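Long-range contacts in endoglucanase (PDB 1UWW), which hydrolyses internal beta-1,4-glucosidic linkages of cellulose and related glucans, and is represented here by its family 28 carbohydrate-binding module, specific for non-crystalline cellulose: residues A[59-70]-A[168-176]; A[107-116]-A[147-157]. All coordinates share one frame; numbering follows the deposited sequence.

Contact 1: A[59-70]-A[168-176]; sequences YPEVKPSDNWAT and IIFADVESD. With CA (calcium ion), chain F.
Y59 lies flat against D172: its ring and the carboxylate plane are only 4° apart, and D172 CB sits over the ring centre, 3.5 Å from the centroid, in a CH-pi contact. The phenol runs on past this stack to the strand backbone, where Y59 OH donates to F170 O at 2.7 Å, the oxygen lying near the ring plane while the hydroxyl stands above the carbonyl plane. P60 adds its carbonyl to a cluster round the ammonium of K63. Both E61 OE1 and E61 OE2 bind a calcium ion, the latter at 2.3 Å, with a water as a further ligand. The lysine chain of K63 bends at chi2 (-56°) and then runs straight, which brings NZ to P60 O and S175 O. K63 NZ also forms a salt bridge of 2.6 Å with D172 OD2, on its syn lone pair. S175 N, which closes an Asx motif, and S175 OG reach D172 OD1 from opposite faces of the carboxylate and fix its rotation. Farther along, D66 forms a salt bridge with K124 of the second subunit and begins a type I turn to A69. One water joins N67 O and T70 OG1 to D172 N. W68 N donates to D66 OD1 in an Asx turn, and the indole meets the strand: I169 CD1 lies 3.5 Å from the centroid of the six-membered ring of W68, over one face, and A171 CB touches W68 CD1. A second water links T70 OG1 to D172 OD2. The loop between strands 50-58 and 73-77 thus packs along the second half of strand 165-173, part of the beta-sandwich of this family 28 carbohydrate-binding module.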
loop_
_atom_site.group_PDB
_atom_site.type_symbol
_atom_site.label_atom_id
_atom_site.label_comp_id
_atom_site.label_asym_id
_atom_site.label_seq_id
_atom_site.Cartn_x
_atom_site.Cartn_y
_atom_site.Cartn_z
ATOM N N TYR A 59 0.844 -15.489 10.823
ATOM C CA TYR A 59 0.245 -14.342 11.480
ATOM C C TYR A 59 -0.698 -14.760 12.615
ATOM O O TYR A 59 -1.331 -15.808 12.534
ATOM C CB TYR A 59 -0.538 -13.499 10.479
ATOM C CG TYR A 59 0.286 -12.841 9.363
ATOM C CD1 TYR A 59 1.243 -11.867 9.642
ATOM C CD2 TYR A 59 0.088 -13.173 8.050
ATOM C CE1 TYR A 59 1.960 -11.248 8.600
ATOM C CE2 TYR A 59 0.792 -12.555 7.027
ATOM C CZ TYR A 59 1.711 -11.603 7.312
ATOM O OH TYR A 59 2.415 -11.015 6.275
ATOM N N PRO A 60 -0.828 -13.912 13.636
ATOM C CA PRO A 60 -1.757 -14.194 14.739
ATOM C C PRO A 60 -3.184 -13.963 14.315
ATOM O O PRO A 60 -3.456 -13.203 13.385
ATOM C CB PRO A 60 -1.316 -13.194 15.810
ATOM C CG PRO A 60 -0.846 -12.037 15.018
ATOM C CD PRO A 60 -0.070 -12.664 13.882
ATOM N N GLU A 61 -4.123 -14.641 14.984
ATOM C CA GLU A 61 -5.543 -14.409 14.753
ATOM C C GLU A 61 -6.008 -13.077 15.319
ATOM O O GLU A 61 -6.835 -12.395 14.706
ATOM C CB GLU A 61 -6.361 -15.544 15.358
ATOM C CG GLU A 61 -6.170 -16.810 14.556
ATOM C CD GLU A 61 -7.137 -17.908 14.915
ATOM O OE1 GLU A 61 -8.272 -17.613 15.363
ATOM O OE2 GLU A 61 -6.743 -19.078 14.739
ATOM N N VAL A 62 -5.463 -12.701 16.464
ATOM C CA VAL A 62 -5.738 -11.377 17.032
ATOM C C VAL A 62 -4.848 -10.365 16.308
ATOM O O VAL A 62 -3.635 -10.453 16.372
ATOM C CB VAL A 62 -5.513 -11.343 18.555
ATOM C CG1 VAL A 62 -5.663 -9.920 19.092
ATOM C CG2 VAL A 62 -6.503 -12.288 19.271
ATOM N N LYS A 63 -5.484 -9.424 15.609
ATOM C CA LYS A 63 -4.795 -8.449 14.751
ATOM C C LYS A 63 -4.550 -7.150 15.522
ATOM O O LYS A 63 -5.530 -6.466 15.876
ATOM C CB LYS A 63 -5.665 -8.122 13.532
ATOM C CG LYS A 63 -6.197 -9.321 12.777
ATOM C CD LYS A 63 -5.070 -10.257 12.318
ATOM C CE LYS A 63 -5.597 -11.383 11.426
ATOM N NZ LYS A 63 -4.504 -12.242 10.931
ATOM N N PRO A 64 -3.294 -6.772 15.791
ATOM C CA PRO A 64 -3.018 -5.422 16.318
ATOM C C PRO A 64 -3.515 -4.293 15.410
ATOM O O PRO A 64 -3.540 -4.447 14.184
ATOM C CB PRO A 64 -1.492 -5.392 16.420
ATOM C CG PRO A 64 -1.094 -6.830 16.566
ATOM C CD PRO A 64 -2.066 -7.583 15.701
ATOM N N SER A 65 -3.904 -3.160 15.989
ATOM C CA SER A 65 -4.385 -2.046 15.171
ATOM C C SER A 65 -3.251 -1.434 14.350
ATOM O O SER A 65 -3.497 -0.944 13.247
ATOM C CB SER A 65 -5.070 -0.978 16.017
ATOM O OG SER A 65 -4.160 -0.396 16.912
ATOM N N ASP A 66 -2.023 -1.505 14.870
ATOM C CA ASP A 66 -0.829 -1.205 14.063
ATOM C C ASP A 66 -0.671 -2.346 13.053
ATOM O O ASP A 66 -0.220 -3.427 13.410
ATOM C CB ASP A 66 0.417 -1.069 14.945
ATOM C CG ASP A 66 1.710 -0.850 14.141
ATOM O OD1 ASP A 66 1.650 -0.783 12.893
ATOM O OD2 ASP A 66 2.835 -0.746 14.685
ATOM N N ASN A 67 -1.040 -2.083 11.803
ATOM C CA ASN A 67 -1.036 -3.097 10.751
ATOM C C ASN A 67 0.336 -3.647 10.341
ATOM O O ASN A 67 0.396 -4.589 9.556
ATOM C CB ASN A 67 -1.761 -2.563 9.506
ATOM C CG ASN A 67 -3.266 -2.549 9.677
ATOM O OD1 ASN A 67 -3.876 -3.572 10.000
ATOM N ND2 ASN A 67 -3.882 -1.386 9.447
ATOM N N TRP A 68 1.422 -3.038 10.821
ATOM C CA TRP A 68 2.781 -3.516 10.582
ATOM C C TRP A 68 3.437 -4.170 11.801
ATOM O O TRP A 68 4.531 -4.705 11.705
ATOM C CB TRP A 68 3.677 -2.378 10.079
ATOM C CG TRP A 68 3.484 -1.993 8.640
ATOM C CD1 TRP A 68 2.576 -2.491 7.742
ATOM C CD2 TRP A 68 4.241 -1.031 7.935
ATOM N NE1 TRP A 68 2.734 -1.875 6.523
ATOM C CE2 TRP A 68 3.747 -0.971 6.620
ATOM C CE3 TRP A 68 5.287 -0.189 8.291
ATOM C CZ2 TRP A 68 4.276 -0.121 5.657
ATOM C CZ3 TRP A 68 5.809 0.676 7.326
ATOM C CH2 TRP A 68 5.311 0.678 6.025
ATOM N N ALA A 69 2.761 -4.200 12.950
ATOM C CA ALA A 69 3.370 -4.835 14.121
ATOM C C ALA A 69 3.757 -6.309 13.922
ATOM O O ALA A 69 4.777 -6.712 14.442
ATOM C CB ALA A 69 2.478 -4.694 15.332
ATOM N N THR A 70 2.935 -7.084 13.221
ATOM C CA THR A 70 3.183 -8.512 13.024
ATOM C C THR A 70 3.942 -8.838 11.732
ATOM O O THR A 70 4.147 -10.012 11.426
ATOM C CB THR A 70 1.868 -9.275 12.967
ATOM O OG1 THR A 70 1.109 -8.829 11.854
ATOM C CG2 THR A 70 0.987 -9.006 14.206
ATOM N N ILE A 168 11.947 -4.408 3.276
ATOM C CA ILE A 168 10.805 -5.007 2.600
ATOM C C ILE A 168 9.898 -5.479 3.710
ATOM O O ILE A 168 10.316 -6.309 4.544
ATOM C CB ILE A 168 11.197 -6.168 1.649
ATOM C CG1 ILE A 168 12.250 -5.687 0.644
ATOM C CG2 ILE A 168 9.983 -6.656 0.930
ATOM C CD1 ILE A 168 12.767 -6.763 -0.241
ATOM N N ILE A 169 8.679 -4.969 3.727
ATOM C CA ILE A 169 7.700 -5.231 4.776
ATOM C C ILE A 169 6.624 -6.113 4.217
ATOM O O ILE A 169 6.058 -5.811 3.164
ATOM C CB ILE A 169 7.110 -3.898 5.274
ATOM C CG1 ILE A 169 8.219 -3.008 5.851
ATOM C CG2 ILE A 169 6.059 -4.186 6.364
ATOM C CD1 ILE A 169 7.821 -1.597 6.147
ATOM N N PHE A 170 6.308 -7.206 4.907
ATOM C CA PHE A 170 5.334 -8.209 4.465
ATOM C C PHE A 170 4.152 -8.164 5.420
ATOM O O PHE A 170 4.134 -8.876 6.444
ATOM C CB PHE A 170 5.960 -9.599 4.440
ATOM C CG PHE A 170 7.105 -9.733 3.482
ATOM C CD1 PHE A 170 8.375 -9.371 3.850
ATOM C CD2 PHE A 170 6.917 -10.236 2.199
ATOM C CE1 PHE A 170 9.458 -9.529 3.002
ATOM C CE2 PHE A 170 7.993 -10.383 1.331
ATOM C CZ PHE A 170 9.256 -10.027 1.737
ATOM N N ALA A 171 3.163 -7.331 5.144
ATOM C CA ALA A 171 2.100 -7.037 6.116
ATOM C C ALA A 171 0.841 -7.868 5.905
ATOM O O ALA A 171 0.409 -8.118 4.793
ATOM C CB ALA A 171 1.752 -5.573 6.051
ATOM N N ASP A 172 0.239 -8.270 7.015
ATOM C CA ASP A 172 -1.012 -9.010 7.056
ATOM C C ASP A 172 -2.186 -8.121 6.682
ATOM O O ASP A 172 -2.314 -7.006 7.193
ATOM C CB ASP A 172 -1.186 -9.510 8.492
ATOM C CG ASP A 172 -2.318 -10.489 8.672
ATOM O OD1 ASP A 172 -2.861 -11.047 7.714
ATOM O OD2 ASP A 172 -2.690 -10.719 9.853
ATOM N N VAL A 173 -3.072 -8.634 5.841
ATOM C CA VAL A 173 -4.358 -8.011 5.560
ATOM C C VAL A 173 -5.446 -9.047 5.846
ATOM O O VAL A 173 -5.945 -9.722 4.959
ATOM C CB VAL A 173 -4.470 -7.564 4.083
ATOM C CG1 VAL A 173 -5.735 -6.755 3.880
ATOM C CG2 VAL A 173 -3.236 -6.766 3.632
ATOM N N GLU A 174 -5.795 -9.162 7.125
ATOM C CA GLU A 174 -6.872 -10.049 7.572
ATOM C C GLU A 174 -6.692 -11.522 7.122
ATOM O O GLU A 174 -7.658 -12.206 6.774
ATOM C CB GLU A 174 -8.247 -9.511 7.113
ATOM C CG GLU A 174 -8.654 -8.184 7.751
ATOM C CD GLU A 174 -9.979 -7.609 7.213
ATOM O OE1 GLU A 174 -10.673 -8.254 6.375
ATOM O OE2 GLU A 174 -10.335 -6.485 7.622
ATOM N N SER A 175 -5.451 -11.999 7.096
ATOM C CA SER A 175 -5.173 -13.338 6.550
ATOM C C SER A 175 -4.961 -14.343 7.666
ATOM O O SER A 175 -4.797 -13.978 8.821
ATOM C CB SER A 175 -3.928 -13.347 5.672
ATOM O OG SER A 175 -2.761 -13.468 6.456
ATOM N N ASP A 176 -4.960 -15.620 7.286
ATOM C CA ASP A 176 -4.610 -16.701 8.199
ATOM C C ASP A 176 -3.358 -17.421 7.734
ATOM O O ASP A 176 -3.115 -18.589 8.086
ATOM C CB ASP A 176 -5.801 -17.641 8.385
ATOM C CG ASP A 176 -6.221 -18.338 7.133
ATOM O OD1 ASP A 176 -5.717 -18.071 6.010
ATOM O OD2 ASP A 176 -7.120 -19.238 7.181
HETATM CA CA CA F . -8.612 -20.373 15.248
HETATM O O HOH W 1 1.369 -7.244 9.501
HETATM O O HOH W 2 -1.491 -9.533 12.043
HETATM O O HOH W 3 -7.168 -20.757 13.108
#

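Contact 2: A[107-116]-A[147-157]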
loop_
_atom_site.group_PDB
_atom_site.type_symbol
_atom_site.label_atom_id
_atom_site.label_comp_id
_atom_site.label_asym_id
_atom_site.label_seq_id
_atom_site.Cartn_x
_atom_site.Cartn_y
_atom_site.Cartn_z
ATOM N N ILE A 107 2.965 -6.138 0.413
ATOM C CA ILE A 107 4.416 -5.989 0.404
ATOM C C ILE A 107 4.764 -4.525 0.106
ATOM O O ILE A 107 4.324 -3.974 -0.924
ATOM C CB ILE A 107 5.051 -6.935 -0.641
ATOM C CG1 ILE A 107 4.684 -8.383 -0.294
ATOM C CG2 ILE A 107 6.547 -6.733 -0.668
ATOM C CD1 ILE A 107 5.213 -9.378 -1.273
ATOM N N ASN A 108 5.523 -3.883 0.994
ATOM C CA ASN A 108 5.983 -2.519 0.811
ATOM C C ASN A 108 7.480 -2.429 0.843
ATOM O O ASN A 108 8.174 -3.253 1.413
ATOM C CB ASN A 108 5.392 -1.607 1.893
ATOM C CG ASN A 108 3.906 -1.296 1.665
ATOM O OD1 ASN A 108 3.069 -1.818 2.369
ATOM N ND2 ASN A 108 3.597 -0.524 0.596
ATOM N N LEU A 109 7.991 -1.424 0.154
ATOM C CA LEU A 109 9.420 -1.216 -0.009
ATOM C C LEU A 109 9.768 0.177 0.495
ATOM O O LEU A 109 9.175 1.169 0.064
ATOM C CB LEU A 109 9.757 -1.341 -1.485
ATOM C CG LEU A 109 11.186 -1.065 -1.926
ATOM C CD1 LEU A 109 12.145 -2.083 -1.383
ATOM C CD2 LEU A 109 11.286 -1.051 -3.476
ATOM N N VAL A 110 10.751 0.246 1.377
ATOM C CA VAL A 110 11.174 1.466 2.050
ATOM C C VAL A 110 12.680 1.590 1.931
ATOM O O VAL A 110 13.408 0.594 1.967
ATOM C CB VAL A 110 10.769 1.459 3.543
ATOM C CG1 VAL A 110 11.311 2.681 4.299
ATOM C CG2 VAL A 110 9.267 1.364 3.661
ATOM N N PHE A 111 13.165 2.806 1.703
ATOM C CA PHE A 111 14.566 3.143 1.853
ATOM C C PHE A 111 14.723 4.193 2.928
ATOM O O PHE A 111 13.767 4.889 3.282
ATOM C CB PHE A 111 15.151 3.694 0.540
ATOM C CG PHE A 111 15.016 2.766 -0.623
ATOM C CD1 PHE A 111 15.845 1.662 -0.763
ATOM C CD2 PHE A 111 14.058 2.981 -1.589
ATOM C CE1 PHE A 111 15.702 0.816 -1.857
ATOM C CE2 PHE A 111 13.937 2.133 -2.670
ATOM C CZ PHE A 111 14.751 1.063 -2.781
ATOM N N GLN A 112 15.922 4.332 3.445
ATOM C CA GLN A 112 16.171 5.322 4.491
ATOM C C GLN A 112 17.340 6.276 4.162
ATOM O O GLN A 112 18.342 6.317 4.892
ATOM C CB GLN A 112 16.403 4.588 5.813
ATOM C CG GLN A 112 15.286 3.646 6.215
ATOM C CD GLN A 112 15.336 3.325 7.683
ATOM O OE1 GLN A 112 15.831 2.281 8.077
ATOM N NE2 GLN A 112 14.857 4.248 8.502
ATOM N N PRO A 113 17.201 7.081 3.112
ATOM C CA PRO A 113 18.237 8.065 2.755
ATOM C C PRO A 113 18.382 9.134 3.855
ATOM O O PRO A 113 17.401 9.783 4.171
ATOM C CB PRO A 113 17.702 8.724 1.477
ATOM C CG PRO A 113 16.226 8.418 1.468
ATOM C CD PRO A 113 16.032 7.163 2.225
ATOM N N PRO A 114 19.574 9.312 4.425
ATOM C CA PRO A 114 19.770 10.401 5.404
ATOM C C PRO A 114 19.411 11.787 4.869
ATOM O O PRO A 114 19.067 12.657 5.662
ATOM C CB PRO A 114 21.264 10.313 5.728
ATOM C CG PRO A 114 21.609 8.917 5.477
ATOM C CD PRO A 114 20.786 8.495 4.257
ATOM N N THR A 115 19.472 11.991 3.559
ATOM C CA THR A 115 19.078 13.281 2.975
ATOM C C THR A 115 17.569 13.489 2.843
ATOM O O THR A 115 17.138 14.605 2.515
ATOM C CB THR A 115 19.709 13.483 1.589
ATOM O OG1 THR A 115 19.343 12.397 0.721
ATOM C CG2 THR A 115 21.210 13.454 1.658
ATOM N N ASN A 116 16.760 12.435 3.016
ATOM C CA ASN A 116 15.299 12.580 3.080
ATOM C C ASN A 116 14.660 12.005 4.330
ATOM O O ASN A 116 13.744 11.180 4.260
ATOM C CB ASN A 116 14.585 11.986 1.849
ATOM C CG ASN A 116 13.223 12.657 1.588
ATOM O OD1 ASN A 116 13.161 13.735 0.971
ATOM N ND2 ASN A 116 12.139 12.048 2.086
ATOM N N VAL A 147 7.423 -10.251 -7.944
ATOM C CA VAL A 147 7.202 -8.979 -7.283
ATOM C C VAL A 147 7.974 -7.898 -8.043
ATOM O O VAL A 147 9.136 -8.066 -8.331
ATOM C CB VAL A 147 7.583 -9.048 -5.816
ATOM C CG1 VAL A 147 7.391 -7.695 -5.123
ATOM C CG2 VAL A 147 6.757 -10.153 -5.141
ATOM N N LYS A 148 7.271 -6.846 -8.444
ATOM C CA LYS A 148 7.873 -5.761 -9.224
ATOM C C LYS A 148 7.316 -4.464 -8.662
ATOM O O LYS A 148 6.121 -4.246 -8.729
ATOM C CB LYS A 148 7.530 -5.928 -10.713
ATOM C CG LYS A 148 8.088 -4.914 -11.658
ATOM C CD LYS A 148 7.822 -5.336 -13.121
ATOM C CE LYS A 148 8.513 -4.467 -14.162
ATOM N NZ LYS A 148 8.849 -5.248 -15.393
ATOM N N ILE A 149 8.184 -3.682 -8.017
ATOM C CA ILE A 149 7.763 -2.464 -7.319
ATOM C C ILE A 149 8.463 -1.266 -7.964
ATOM O O ILE A 149 9.675 -1.232 -8.073
ATOM C CB ILE A 149 8.078 -2.542 -5.807
ATOM C CG1 ILE A 149 7.290 -3.719 -5.164
ATOM C CG2 ILE A 149 7.730 -1.247 -5.111
ATOM C CD1 ILE A 149 7.744 -4.112 -3.803
ATOM N N ASN A 150 7.664 -0.292 -8.398
ATOM C CA ASN A 150 8.154 0.867 -9.115
ATOM C C ASN A 150 8.825 1.842 -8.152
ATOM O O ASN A 150 8.214 2.333 -7.207
ATOM C CB ASN A 150 6.999 1.540 -9.850
ATOM C CG ASN A 150 7.454 2.638 -10.797
ATOM O OD1 ASN A 150 8.251 3.499 -10.435
ATOM N ND2 ASN A 150 6.954 2.594 -12.036
ATOM N N VAL A 151 10.099 2.098 -8.405
ATOM C CA VAL A 151 10.863 3.104 -7.667
ATOM C C VAL A 151 11.161 4.384 -8.468
ATOM O O VAL A 151 11.608 5.373 -7.897
ATOM C CB VAL A 151 12.183 2.526 -7.110
ATOM C CG1 VAL A 151 11.893 1.442 -6.059
ATOM C CG2 VAL A 151 13.071 1.957 -8.215
ATOM N N ARG A 152 10.932 4.338 -9.770
ATOM C CA ARG A 152 10.981 5.529 -10.621
ATOM C C ARG A 152 10.005 6.576 -10.098
ATOM O O ARG A 152 10.290 7.781 -10.150
ATOM C CB ARG A 152 10.674 5.128 -12.059
ATOM C CG ARG A 152 10.732 6.269 -13.076
ATOM C CD ARG A 152 11.984 7.090 -13.016
ATOM N NE ARG A 152 13.202 6.293 -12.961
ATOM C CZ ARG A 152 14.387 6.786 -12.623
ATOM N NH1 ARG A 152 14.508 8.077 -12.343
ATOM N NH2 ARG A 152 15.468 6.028 -12.533
ATOM N N ASP A 153 8.905 6.118 -9.518
ATOM C CA ASP A 153 7.847 6.993 -9.011
ATOM C C ASP A 153 8.126 7.606 -7.648
ATOM O O ASP A 153 7.295 8.382 -7.145
ATOM C CB ASP A 153 6.510 6.249 -9.048
ATOM C CG ASP A 153 6.001 6.052 -10.484
ATOM O OD1 ASP A 153 6.556 6.705 -11.404
ATOM O OD2 ASP A 153 5.092 5.266 -10.802
ATOM N N ILE A 154 9.285 7.345 -7.050
ATOM C CA ILE A 154 9.678 8.031 -5.816
ATOM C C ILE A 154 10.280 9.367 -6.197
ATOM O O ILE A 154 11.404 9.436 -6.667
ATOM C CB ILE A 154 10.680 7.168 -4.984
ATOM C CG1 ILE A 154 10.056 5.820 -4.599
ATOM C CG2 ILE A 154 11.105 7.881 -3.695
ATOM C CD1 ILE A 154 11.017 4.824 -3.993
ATOM N N THR A 155 9.542 10.443 -5.947
ATOM C CA THR A 155 10.014 11.775 -6.320
ATOM C C THR A 155 10.957 12.391 -5.325
ATOM O O THR A 155 11.673 13.319 -5.699
ATOM C CB THR A 155 8.864 12.750 -6.538
ATOM O OG1 THR A 155 8.112 12.900 -5.324
ATOM C CG2 THR A 155 7.896 12.218 -7.593
ATOM N N ASN A 156 11.003 11.893 -4.092
ATOM C CA ASN A 156 11.886 12.475 -3.075
ATOM C C ASN A 156 13.250 11.820 -3.010
ATOM O O ASN A 156 13.975 11.953 -2.019
ATOM C CB ASN A 156 11.232 12.438 -1.702
ATOM C CG ASN A 156 10.484 13.707 -1.389
ATOM O OD1 ASN A 156 10.946 14.820 -1.691
ATOM N ND2 ASN A 156 9.340 13.555 -0.765
ATOM N N ILE A 157 13.601 11.087 -4.060
ATOM C CA ILE A 157 14.989 10.708 -4.270
ATOM C C ILE A 157 15.364 11.099 -5.682
ATOM O O ILE A 157 14.518 11.371 -6.512
ATOM C CB ILE A 157 15.272 9.188 -4.035
ATOM C CG1 ILE A 157 14.562 8.328 -5.081
ATOM C CG2 ILE A 157 14.924 8.762 -2.588
ATOM C CD1 ILE A 157 14.764 6.848 -4.918
HETATM O O HOH W 4 16.698 12.783 -0.507
#
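L109 and I149 face each other across the interior of a beta-sandwich, where strands 107-111 and 147-150 belong to opposing sheets. The axes of these two short strand segments approach to 8.6 Å, at 47°, and no hydrogen bond joins them: the layers meet through apolar side chains. L109 slants across I149, with L109 CD2 3.9 Å from I149 CG2. With its CG anti to the backbone N (chi1 176°) and chi2 at 66°, L109 also brings CD2 to 3.6 Å from V151 CG1. Earlier in the strands, I107 extends the row, its CD1 meeting V147 CG2 and its CG2 meeting I149 CD1. F111 stands roughly perpendicular to V151 and I154, whose methyls V151 CG1 and I154 CD1 both approach the ring edge at CE2, near its plane. These two residues bracket a type I turn, which brings both methyls to the one ring atom; N150, just before it, accepts from D153 N through OD1 in an Asx motif. M166 of strand 165-173 packs on L109 and F111 as well. Beyond the strands P113 CG touches I157 CG2, and the contact becomes polar at its end. N116 and N156 cross at about a right angle, their amide planes 34° apart, and N156 ND2 is hydrogen-bonded to N116 O of the second subunit. Within the chain a water bridges T115 OG1 and N156 O, while N116 OD1 rests 3.5 Å from N156 CB.

Overall arrangement
From the N terminus, the chain first passes through 59-70, in the loop between strands 50-58 and 73-77. It then enters contact 2 at 107-116, whose loop closes when the chain returns at 147-157. Only afterwards does strand 165-173 bring in 168-176 and close the longer loop of contact 1, so contact 2 is wholly enclosed by contact 1 in sequence. Contact 1 pins a surface loop to one sheet, whereas contact 2 joins that sheet to the other across the sandwich. Their centres are 22 Å apart, yet neighbouring strands 165-173 and 104-111 connect them directly: I169 N probably donates to N108 O (2.9 Å), and F170 packs on I107.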